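DNA helicase assembly protein (Enterobacteria phage T4, PDB 1C1K) loads the replicative helicase onto forked DNA covered by the single-stranded-DNA-binding protein, and coordinates leading- and lagging-strand synthesis in phage replication, recombination and repair. Local coordinates at residues A[208-211]-A[212-215]; A[111-114]-A[115-119]; A[53-56]-A[57-61]; A[20-23]-A[24-27]. All coordinates share one frame; numbering follows the deposited sequence.

Contact 1 of 4, residues A[208-211]-A[212-215]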
loop_
_atom_site.group_PDB
_atom_site.type_symbol
_atom_site.label_atom_id
_atom_site.label_comp_id
_atom_site.label_asym_id
_atom_site.label_seq_id
_atom_site.Cartn_x
_atom_site.Cartn_y
_atom_site.Cartn_z
ATOM N N PHE A 208 8.895 0.324 17.122
ATOM C CA PHE A 208 10.155 0.710 16.500
ATOM C C PHE A 208 11.274 0.848 17.547
ATOM O O PHE A 208 12.349 0.272 17.405
ATOM C CB PHE A 208 9.963 2.033 15.755
ATOM C CG PHE A 208 11.188 2.516 15.041
ATOM C CD1 PHE A 208 11.544 1.990 13.804
ATOM C CD2 PHE A 208 11.972 3.524 15.597
ATOM C CE1 PHE A 208 12.665 2.463 13.125
ATOM C CE2 PHE A 208 13.093 4.007 14.932
ATOM C CZ PHE A 208 13.442 3.477 13.692
ATOM N N ILE A 209 11.002 1.614 18.597
ATOM C CA ILE A 209 11.974 1.850 19.662
ATOM C C ILE A 209 12.391 0.552 20.352
ATOM O O ILE A 209 13.577 0.308 20.571
ATOM C CB ILE A 209 11.395 2.852 20.703
ATOM C CG1 ILE A 209 11.241 4.227 20.049
ATOM C CG2 ILE A 209 12.303 2.953 21.931
ATOM C CD1 ILE A 209 10.641 5.291 20.959
ATOM N N GLU A 210 11.415 -0.286 20.678
ATOM C CA GLU A 210 11.686 -1.552 21.343
ATOM C C GLU A 210 12.493 -2.500 20.453
ATOM O O GLU A 210 13.398 -3.192 20.922
ATOM C CB GLU A 210 10.368 -2.221 21.743
ATOM C CG GLU A 210 10.425 -2.997 23.050
ATOM C CD GLU A 210 10.751 -2.113 24.241
ATOM O OE1 GLU A 210 11.872 -2.234 24.779
ATOM O OE2 GLU A 210 9.888 -1.297 24.638
ATOM N N THR A 211 12.169 -2.527 19.163
ATOM C CA THR A 211 12.859 -3.409 18.234
ATOM C C THR A 211 14.307 -2.975 18.023
ATOM O O THR A 211 15.220 -3.805 17.999
ATOM C CB THR A 211 12.125 -3.462 16.874
ATOM O OG1 THR A 211 10.783 -3.918 17.077
ATOM C CG2 THR A 211 12.827 -4.427 15.914
ATOM N N VAL A 212 14.527 -1.674 17.873
ATOM C CA VAL A 212 15.880 -1.175 17.678
ATOM C C VAL A 212 16.697 -1.446 18.945
ATOM O O VAL A 212 17.863 -1.833 18.875
ATOM C CB VAL A 212 15.869 0.348 17.370
ATOM C CG1 VAL A 212 17.278 0.918 17.448
ATOM C CG2 VAL A 212 15.282 0.586 15.983
ATOM N N LYS A 213 16.078 -1.254 20.104
ATOM C CA LYS A 213 16.772 -1.481 21.365
ATOM C C LYS A 213 17.256 -2.916 21.474
ATOM O O LYS A 213 18.363 -3.163 21.950
ATOM C CB LYS A 213 15.856 -1.167 22.545
ATOM C CG LYS A 213 16.511 -1.377 23.891
ATOM C CD LYS A 213 15.543 -1.064 25.009
ATOM C CE LYS A 213 15.807 -1.940 26.217
ATOM N NZ LYS A 213 15.028 -1.441 27.377
ATOM N N SER A 214 16.426 -3.859 21.030
ATOM C CA SER A 214 16.788 -5.270 21.081
ATOM C C SER A 214 17.885 -5.611 20.071
ATOM O O SER A 214 18.551 -6.636 20.199
ATOM C CB SER A 214 15.548 -6.150 20.844
ATOM O OG SER A 214 15.128 -6.122 19.491
ATOM N N CYS A 215 18.074 -4.755 19.071
ATOM C CA CYS A 215 19.115 -4.964 18.064
ATOM C C CYS A 215 20.433 -4.386 18.555
ATOM O O CYS A 215 21.509 -4.877 18.210
ATOM C CB CYS A 215 18.760 -4.259 16.757
ATOM S SG CYS A 215 17.461 -5.035 15.798
HETATM O O HOH W 1 12.851 -2.966 27.114
#
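F208 meets V212 one helical turn further on. The methyl CG2 of V212 sits over the centre of the phenyl ring, 4.2 Å from its centroid and 11° off the ring normal, a CH-pi contact. A chi1 of -178° swings the F208 ring to the side of its own carbonyl carbon, alongside the valine branch. A flat aromatic and a beta-branched residue suit this inward face, where F132 touches both side chains and F167 meets the F208 ring. I209 lies on the outer surface and joins through its backbone, its O accepting a hydrogen bond from K213 N at 3.0 Å. E210 is likewise a surface residue. Its chain bends at chi2, and OE1 stands 4.2 Å from K213 NZ, beyond a salt bridge. A water closes the gap, donating to E210 OE1 at 2.6 Å and accepting from K213 NZ at 2.7 Å. T211 is buried, and its OG1 is satisfied by the backbone O of V207. The T211 carbonyl has two partners: S214 OG donates to T211 O at 2.8 Å, while the bond from C215 N to T211 O, 3.2 Å long, is weak. S214 OG can reach back because it stands between its own backbone N and carbonyl carbon (chi1 73°). This is the last part of amphipathic helix 201-216, with i to i+4 backbone bonds and a serine hydroxyl folded back on a carbonyl.

Contact 2 of 4, residues A[111-114]-A[115-119]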
loop_
_atom_site.group_PDB
_atom_site.type_symbol
_atom_site.label_atom_id
_atom_site.label_comp_id
_atom_site.label_asym_id
_atom_site.label_seq_id
_atom_site.Cartn_x
_atom_site.Cartn_y
_atom_site.Cartn_z
ATOM N N PHE A 111 4.539 -8.548 13.104
ATOM C CA PHE A 111 5.750 -9.359 13.062
ATOM C C PHE A 111 6.593 -8.947 11.861
ATOM O O PHE A 111 7.818 -8.869 11.950
ATOM C CB PHE A 111 5.393 -10.845 12.965
ATOM C CG PHE A 111 4.886 -11.438 14.254
ATOM C CD1 PHE A 111 4.217 -12.661 14.253
ATOM C CD2 PHE A 111 5.083 -10.784 15.471
ATOM C CE1 PHE A 111 3.754 -13.228 15.445
ATOM C CE2 PHE A 111 4.624 -11.343 16.669
ATOM C CZ PHE A 111 3.959 -12.568 16.654
ATOM N N LYS A 112 5.940 -8.676 10.734
ATOM C CA LYS A 112 6.658 -8.262 9.539
ATOM C C LYS A 112 7.299 -6.892 9.757
ATOM O O LYS A 112 8.398 -6.638 9.276
ATOM C CB LYS A 112 5.714 -8.217 8.331
ATOM C CG LYS A 112 6.246 -7.422 7.136
ATOM C CD LYS A 112 7.461 -8.087 6.486
ATOM C CE LYS A 112 7.803 -7.427 5.156
ATOM N NZ LYS A 112 9.131 -7.868 4.642
ATOM N N PHE A 113 6.605 -6.015 10.480
ATOM C CA PHE A 113 7.123 -4.676 10.775
ATOM C C PHE A 113 8.408 -4.843 11.598
ATOM O O PHE A 113 9.441 -4.243 11.297
ATOM C CB PHE A 113 6.069 -3.879 11.566
ATOM C CG PHE A 113 6.448 -2.447 11.846
ATOM C CD1 PHE A 113 7.100 -1.670 10.890
ATOM C CD2 PHE A 113 6.117 -1.863 13.065
ATOM C CE1 PHE A 113 7.412 -0.324 11.146
ATOM C CE2 PHE A 113 6.425 -0.515 13.331
ATOM C CZ PHE A 113 7.070 0.248 12.370
ATOM N N GLU A 114 8.341 -5.684 12.624
ATOM C CA GLU A 114 9.499 -5.932 13.472
ATOM C C GLU A 114 10.650 -6.510 12.646
ATOM O O GLU A 114 11.804 -6.096 12.782
ATOM C CB GLU A 114 9.108 -6.880 14.614
ATOM C CG GLU A 114 8.433 -6.145 15.775
ATOM C CD GLU A 114 7.567 -7.030 16.657
ATOM O OE1 GLU A 114 7.671 -8.267 16.573
ATOM O OE2 GLU A 114 6.777 -6.476 17.447
ATOM N N GLU A 115 10.339 -7.467 11.784
ATOM C CA GLU A 115 11.352 -8.079 10.931
ATOM C C GLU A 115 12.031 -7.009 10.073
ATOM O O GLU A 115 13.265 -6.932 9.999
ATOM C CB GLU A 115 10.698 -9.129 10.027
ATOM C CG GLU A 115 11.646 -9.813 9.065
ATOM C CD GLU A 115 10.925 -10.733 8.099
ATOM O OE1 GLU A 115 9.674 -10.747 8.099
ATOM O OE2 GLU A 115 11.612 -11.443 7.340
ATOM N N ASP A 116 11.215 -6.180 9.428
ATOM C CA ASP A 116 11.726 -5.120 8.567
ATOM C C ASP A 116 12.601 -4.137 9.343
ATOM O O ASP A 116 13.652 -3.728 8.849
ATOM C CB ASP A 116 10.564 -4.382 7.896
ATOM C CG ASP A 116 9.921 -5.198 6.784
ATOM O OD1 ASP A 116 8.888 -4.750 6.240
ATOM O OD2 ASP A 116 10.448 -6.284 6.448
ATOM N N ILE A 117 12.180 -3.767 10.552
ATOM C CA ILE A 117 12.961 -2.837 11.366
ATOM C C ILE A 117 14.344 -3.420 11.646
ATOM O O ILE A 117 15.353 -2.739 11.481
ATOM C CB ILE A 117 12.251 -2.521 12.700
ATOM C CG1 ILE A 117 11.011 -1.657 12.436
ATOM C CG2 ILE A 117 13.189 -1.771 13.636
ATOM C CD1 ILE A 117 9.984 -1.707 13.547
ATOM N N ARG A 118 14.395 -4.683 12.065
ATOM C CA ARG A 118 15.683 -5.320 12.336
ATOM C C ARG A 118 16.545 -5.283 11.085
ATOM O O ARG A 118 17.724 -4.950 11.149
ATOM C CB ARG A 118 15.498 -6.777 12.777
ATOM C CG ARG A 118 14.883 -6.930 14.141
ATOM C CD ARG A 118 14.690 -8.401 14.518
ATOM N NE ARG A 118 13.669 -8.542 15.552
ATOM C CZ ARG A 118 12.501 -9.160 15.384
ATOM N NH1 ARG A 118 12.187 -9.710 14.216
ATOM N NH2 ARG A 118 11.638 -9.204 16.390
ATOM N N ASN A 119 15.964 -5.623 9.939
ATOM C CA ASN A 119 16.728 -5.622 8.703
ATOM C C ASN A 119 17.203 -4.219 8.330
ATOM O O ASN A 119 18.297 -4.056 7.785
ATOM C CB ASN A 119 15.901 -6.234 7.571
ATOM C CG ASN A 119 15.773 -7.739 7.701
ATOM O OD1 ASN A 119 14.920 -8.364 7.074
ATOM N ND2 ASN A 119 16.628 -8.329 8.523
HETATM O O HOH W 2 9.336 -10.671 13.507
HETATM O O HOH W 3 9.876 -10.738 4.766
HETATM O O HOH W 4 9.165 -10.264 15.985
#
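K112 bends at chi2 (67°) after leaving the helix on the side of its own carbonyl carbon, which swings its ammonium across to D116, whose own CG lies beside its backbone N. The result is an i to i+4 salt bridge: K112 NZ donates to D116 OD2 at 2.7 Å, on the syn lone pair. Lysine is long enough to span the turn to the short aspartate. The other oxygen, OD1, is held by T160 OG1 and S157 N, so the buried carboxylate has partners at both ends. F113 and I117 pack on the inner face, the phenylalanine offering a flat surface to the isoleucine methyl: CD1 of I117 stands over the ring centre, 3.6 Å from the centroid and 6° off the normal. L163 and L164 of helix 158-168 also touch this ring. On another side E114 and R118 run side by side, with E114 OE1 4.1 Å from R118 NH2. One water spans them, 2.6 Å from E114 OE1 and 2.7 Å from R118 NH2; a second links R118 NH1 to the carbonyl O of F111. Both waters lie at the edge of the guanidinium, in its plane. The direct ion pair, backed by neutral donors, would probably keep D116 ionised, whereas the E114 and R118 charges interact through water, probably more weakly.

Contact 3 of 4, residues A[53-56]-A[57-61]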
loop_
_atom_site.group_PDB
_atom_site.type_symbol
_atom_site.label_atom_id
_atom_site.label_comp_id
_atom_site.label_asym_id
_atom_site.label_seq_id
_atom_site.Cartn_x
_atom_site.Cartn_y
_atom_site.Cartn_z
ATOM N N ARG A 53 -15.728 -2.761 -22.008
ATOM C CA ARG A 53 -14.800 -3.752 -21.452
ATOM C C ARG A 53 -14.969 -5.114 -22.117
ATOM O O ARG A 53 -16.088 -5.571 -22.330
ATOM C CB ARG A 53 -15.031 -3.924 -19.946
ATOM C CG ARG A 53 -14.819 -2.669 -19.099
ATOM C CD ARG A 53 -13.353 -2.313 -18.967
ATOM N NE ARG A 53 -12.566 -3.339 -18.281
ATOM C CZ ARG A 53 -11.666 -3.078 -17.338
ATOM N NH1 ARG A 53 -11.434 -1.825 -16.963
ATOM N NH2 ARG A 53 -10.984 -4.066 -16.780
ATOM N N ARG A 54 -13.852 -5.764 -22.427
ATOM C CA ARG A 54 -13.874 -7.088 -23.046
ATOM C C ARG A 54 -13.745 -8.182 -21.982
ATOM O O ARG A 54 -13.732 -9.374 -22.303
ATOM C CB ARG A 54 -12.714 -7.229 -24.035
ATOM C CG ARG A 54 -12.585 -6.099 -25.046
ATOM C CD ARG A 54 -11.390 -6.359 -25.964
ATOM N NE ARG A 54 -10.676 -5.143 -26.356
ATOM C CZ ARG A 54 -9.529 -4.736 -25.817
ATOM N NH1 ARG A 54 -8.948 -5.441 -24.853
ATOM N NH2 ARG A 54 -8.947 -3.633 -26.261
ATOM N N ASP A 55 -13.654 -7.773 -20.720
ATOM C CA ASP A 55 -13.486 -8.714 -19.614
ATOM C C ASP A 55 -14.573 -8.613 -18.541
ATOM O O ASP A 55 -14.308 -8.837 -17.361
ATOM C CB ASP A 55 -12.117 -8.487 -18.956
ATOM C CG ASP A 55 -11.982 -7.087 -18.344
ATOM O OD1 ASP A 55 -12.872 -6.235 -18.563
ATOM O OD2 ASP A 55 -10.983 -6.831 -17.634
ATOM N N LYS A 56 -15.796 -8.293 -18.934
ATOM C CA LYS A 56 -16.860 -8.172 -17.944
ATOM C C LYS A 56 -17.080 -9.456 -17.142
ATOM O O LYS A 56 -17.538 -9.409 -16.003
ATOM C CB LYS A 56 -18.152 -7.712 -18.626
ATOM C CG LYS A 56 -18.006 -6.297 -19.199
ATOM C CD LYS A 56 -19.323 -5.706 -19.719
ATOM C CE LYS A 56 -19.681 -6.261 -21.088
ATOM N NZ LYS A 56 -18.788 -5.742 -22.156
ATOM N N TYR A 57 -16.735 -10.602 -17.726
ATOM C CA TYR A 57 -16.883 -11.891 -17.047
ATOM C C TYR A 57 -16.035 -11.952 -15.773
ATOM O O TYR A 57 -16.404 -12.621 -14.812
ATOM C CB TYR A 57 -16.447 -13.043 -17.975
ATOM C CG TYR A 57 -14.945 -13.115 -18.167
ATOM C CD1 TYR A 57 -14.129 -13.764 -17.235
ATOM C CD2 TYR A 57 -14.333 -12.461 -19.231
ATOM C CE1 TYR A 57 -12.745 -13.743 -17.358
ATOM C CE2 TYR A 57 -12.946 -12.436 -19.364
ATOM C CZ TYR A 57 -12.159 -13.075 -18.423
ATOM O OH TYR A 57 -10.787 -13.031 -18.545
ATOM N N PHE A 58 -14.890 -11.269 -15.769
ATOM C CA PHE A 58 -14.001 -11.305 -14.609
ATOM C C PHE A 58 -14.705 -10.762 -13.375
ATOM O O PHE A 58 -14.676 -11.365 -12.296
ATOM C CB PHE A 58 -12.737 -10.480 -14.889
ATOM C CG PHE A 58 -11.784 -10.396 -13.715
ATOM C CD1 PHE A 58 -10.976 -11.478 -13.379
ATOM C CD2 PHE A 58 -11.677 -9.226 -12.969
ATOM C CE1 PHE A 58 -10.068 -11.395 -12.312
ATOM C CE2 PHE A 58 -10.777 -9.130 -11.905
ATOM C CZ PHE A 58 -9.971 -10.219 -11.578
ATOM N N PHE A 59 -15.350 -9.617 -13.545
ATOM C CA PHE A 59 -16.047 -8.983 -12.443
ATOM C C PHE A 59 -17.278 -9.793 -12.056
ATOM O O PHE A 59 -17.649 -9.851 -10.882
ATOM C CB PHE A 59 -16.392 -7.552 -12.841
ATOM C CG PHE A 59 -15.185 -6.764 -13.281
ATOM C CD1 PHE A 59 -14.872 -6.635 -14.633
ATOM C CD2 PHE A 59 -14.310 -6.233 -12.339
ATOM C CE1 PHE A 59 -13.692 -5.990 -15.040
ATOM C CE2 PHE A 59 -13.132 -5.591 -12.732
ATOM C CZ PHE A 59 -12.822 -5.470 -14.083
ATOM N N GLN A 60 -17.897 -10.437 -13.040
ATOM C CA GLN A 60 -19.059 -11.279 -12.766
ATOM C C GLN A 60 -18.638 -12.462 -11.888
ATOM O O GLN A 60 -19.265 -12.741 -10.859
ATOM C CB GLN A 60 -19.666 -11.799 -14.073
ATOM C CG GLN A 60 -20.721 -12.888 -13.881
ATOM C CD GLN A 60 -21.921 -12.421 -13.071
ATOM O OE1 GLN A 60 -22.472 -13.176 -12.262
ATOM N NE2 GLN A 60 -22.335 -11.181 -13.288
ATOM N N LYS A 61 -17.566 -13.152 -12.270
ATOM C CA LYS A 61 -17.113 -14.296 -11.482
ATOM C C LYS A 61 -16.772 -13.900 -10.042
ATOM O O LYS A 61 -17.156 -14.585 -9.091
ATOM C CB LYS A 61 -15.899 -14.957 -12.143
ATOM C CG LYS A 61 -16.220 -15.748 -13.399
ATOM C CD LYS A 61 -17.252 -16.831 -13.126
ATOM C CE LYS A 61 -16.642 -18.014 -12.409
ATOM N NZ LYS A 61 -17.555 -19.193 -12.449
#
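The edge of the F59 ring meets the R53 and D55 pair on the packed side of this turn, where the loop between helices 47-52 and 56-65 leads into the first turn of helix 56-65. D55 OD1 lies in the plane of that ring, 3.6 Å from F59 CE1, and R53 NH2 approaches the same edge 3.6 Å from F59 CZ. The carboxylate is turned 87° to the ring, and OD1 faces its slightly positive C-H rim. R53 grips D55 side-on: NE donates to OD1 of D55 and NH2 to OD2 of D55, each at 2.9 Å. Bends at chi2 and chi3 curl the arginine back far enough to present both nitrogens. S91 OG also binds OD2, tying the aspartate to a neighbouring loop, while the F59 ring meets Y20 edge-to-face. The helix starts with an i to i+3 bond from F58 N to D55 O at 3.0 Å and an i to i+4 bond from Q60 N to K56 O. The other side is looser. Y57 is exposed, and its ring has D55 O over one face, offset toward the rim. K56 curls back so that NZ donates to R53 O at 2.7 Å; the same NZ also bonds Q51 O, and a long flexible lysine suits that span. With two arginine nitrogens and a serine hydroxyl around it, the buried D55 carboxylate is probably stabilised as an anion, and the bidentate grip fixes both flat groups.

Contact 4 of 4, residues A[20-23]-A[24-27]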
loop_
_atom_site.group_PDB
_atom_site.type_symbol
_atom_site.label_atom_id
_atom_site.label_comp_id
_atom_site.label_asym_id
_atom_site.label_seq_id
_atom_site.Cartn_x
_atom_site.Cartn_y
_atom_site.Cartn_z
ATOM N N TYR A 20 -17.133 -4.191 -10.593
ATOM C CA TYR A 20 -16.349 -3.388 -11.519
ATOM C C TYR A 20 -16.200 -1.965 -10.979
ATOM O O TYR A 20 -15.118 -1.389 -11.046
ATOM C CB TYR A 20 -17.015 -3.342 -12.894
ATOM C CG TYR A 20 -16.487 -2.220 -13.777
ATOM C CD1 TYR A 20 -15.282 -2.357 -14.465
ATOM C CD2 TYR A 20 -17.203 -1.028 -13.926
ATOM C CE1 TYR A 20 -14.803 -1.332 -15.283
ATOM C CE2 TYR A 20 -16.736 -0.006 -14.735
ATOM C CZ TYR A 20 -15.538 -0.164 -15.413
ATOM O OH TYR A 20 -15.083 0.844 -16.242
ATOM N N LYS A 21 -17.287 -1.405 -10.452
ATOM C CA LYS A 21 -17.267 -0.051 -9.895
ATOM C C LYS A 21 -16.301 0.031 -8.720
ATOM O O LYS A 21 -15.568 1.017 -8.572
ATOM C CB LYS A 21 -18.665 0.353 -9.429
ATOM C CG LYS A 21 -19.644 0.596 -10.569
ATOM C CD LYS A 21 -20.953 1.165 -10.059
ATOM C CE LYS A 21 -21.931 1.370 -11.200
ATOM N NZ LYS A 21 -23.335 1.516 -10.711
ATOM N N LEU A 22 -16.310 -0.997 -7.876
ATOM C CA LEU A 22 -15.413 -1.029 -6.724
ATOM C C LEU A 22 -13.955 -1.042 -7.204
ATOM O O LEU A 22 -13.116 -0.304 -6.693
ATOM C CB LEU A 22 -15.693 -2.265 -5.864
ATOM C CG LEU A 22 -14.809 -2.428 -4.620
ATOM C CD1 LEU A 22 -15.204 -1.400 -3.560
ATOM C CD2 LEU A 22 -14.955 -3.848 -4.064
ATOM N N TYR A 23 -13.659 -1.885 -8.186
ATOM C CA TYR A 23 -12.310 -1.965 -8.724
ATOM C C TYR A 23 -11.870 -0.614 -9.286
ATOM O O TYR A 23 -10.772 -0.138 -8.989
ATOM C CB TYR A 23 -12.237 -3.016 -9.835
ATOM C CG TYR A 23 -11.073 -2.814 -10.780
ATOM C CD1 TYR A 23 -9.759 -2.977 -10.346
ATOM C CD2 TYR A 23 -11.284 -2.448 -12.106
ATOM C CE1 TYR A 23 -8.683 -2.778 -11.217
ATOM C CE2 TYR A 23 -10.220 -2.247 -12.980
ATOM C CZ TYR A 23 -8.926 -2.413 -12.528
ATOM O OH TYR A 23 -7.873 -2.207 -13.393
ATOM N N LEU A 24 -12.729 -0.002 -10.098
ATOM C CA LEU A 24 -12.412 1.281 -10.718
ATOM C C LEU A 24 -12.168 2.384 -9.699
ATOM O O LEU A 24 -11.249 3.184 -9.857
ATOM C CB LEU A 24 -13.528 1.711 -11.683
ATOM C CG LEU A 24 -13.095 2.742 -12.735
ATOM C CD1 LEU A 24 -12.016 2.154 -13.627
ATOM C CD2 LEU A 24 -14.291 3.157 -13.582
ATOM N N MET A 25 -12.988 2.438 -8.657
ATOM C CA MET A 25 -12.809 3.463 -7.642
ATOM C C MET A 25 -11.494 3.255 -6.894
ATOM O O MET A 25 -10.798 4.218 -6.607
ATOM C CB MET A 25 -13.995 3.475 -6.673
ATOM C CG MET A 25 -14.024 2.366 -5.638
ATOM S SD MET A 25 -15.335 2.657 -4.416
ATOM C CE MET A 25 -15.339 4.420 -4.350
ATOM N N ILE A 26 -11.144 2.008 -6.593
ATOM C CA ILE A 26 -9.895 1.743 -5.886
ATOM C C ILE A 26 -8.706 1.996 -6.811
ATOM O O ILE A 26 -7.667 2.496 -6.380
ATOM C CB ILE A 26 -9.863 0.291 -5.331
ATOM C CG1 ILE A 26 -10.933 0.151 -4.243
ATOM C CG2 ILE A 26 -8.466 -0.038 -4.749
ATOM C CD1 ILE A 26 -11.201 -1.282 -3.792
ATOM N N LYS A 27 -8.868 1.673 -8.089
ATOM C CA LYS A 27 -7.806 1.890 -9.064
ATOM C C LYS A 27 -7.502 3.382 -9.168
ATOM O O LYS A 27 -6.343 3.797 -9.143
ATOM C CB LYS A 27 -8.223 1.359 -10.436
ATOM C CG LYS A 27 -7.147 1.483 -11.508
ATOM C CD LYS A 27 -7.734 1.244 -12.890
ATOM C CE LYS A 27 -6.651 1.179 -13.947
ATOM N NZ LYS A 27 -7.202 1.538 -15.280
#
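L24 reaches back to Y20, the two side chains lying side by side and pointing the same way. Its CD2 methyl is 3.6 Å from Y20 OH and 4.0 Å from Y20 CZ, so one branch of the leucine touches the phenol end of the ring obliquely. The leucine supplies an apolar surface beside Y20, whose ring also meets that of Y50. M25 follows on a different face. Its CG lies between the backbone N and the carbonyl carbon (chi1 76°), which brings CG to 3.0 Å from the O of L22, a close approach. Unbranched at CB, methionine can take this torsion, and its flexible chain then lets SD rest 4.1 Å from L22 CD1, the two chains crossing at a slant. These contacts belong to helix 16-30, largely buried here, in the N-terminal part of this mainly helical protein. Its backbone is tied here by four successive i to i+4 bonds, from L24 N to Y20 O through to K27 N and Y23 O. I26 faces inward with L22: its CD1 packs 3.9 Å from CG of L22, and the two branched chains run alongside each other. Both press on helix 68-81, L22 against L68 and L71 and I26 against F75 and L79, where the branched aliphatic chains of L22 and I26 pack well. K27 is partly exposed, yet its methylenes are used for packing. Fully extended, the lysine passes obliquely across the end of Y23, CD coming within 3.5 Å of the tyrosine OH, while the Y23 ring itself meets F75.

From the N terminus the chain first forms contact 4 in helix 16-30, then contact 3 where a loop enters helix 56-65, then contact 2 in helix 109-126 and finally contact 1 in helix 201-216. Each is local and closes no long loop, and the four follow in series, neither nesting nor crossing. They pair off in space. F59 and R53 of contact 3 pack on Y20 and Y23 of contact 4, joining helix 16-30 to the start of helix 56-65. T211 and C215 of contact 1 pack on E114, I117 and R118 of contact 2, joining the C-terminal helix to helix 109-126. The pairs occupy opposite sides of the chain's centre, the centres of contacts 1 and 3 about 48 Å apart.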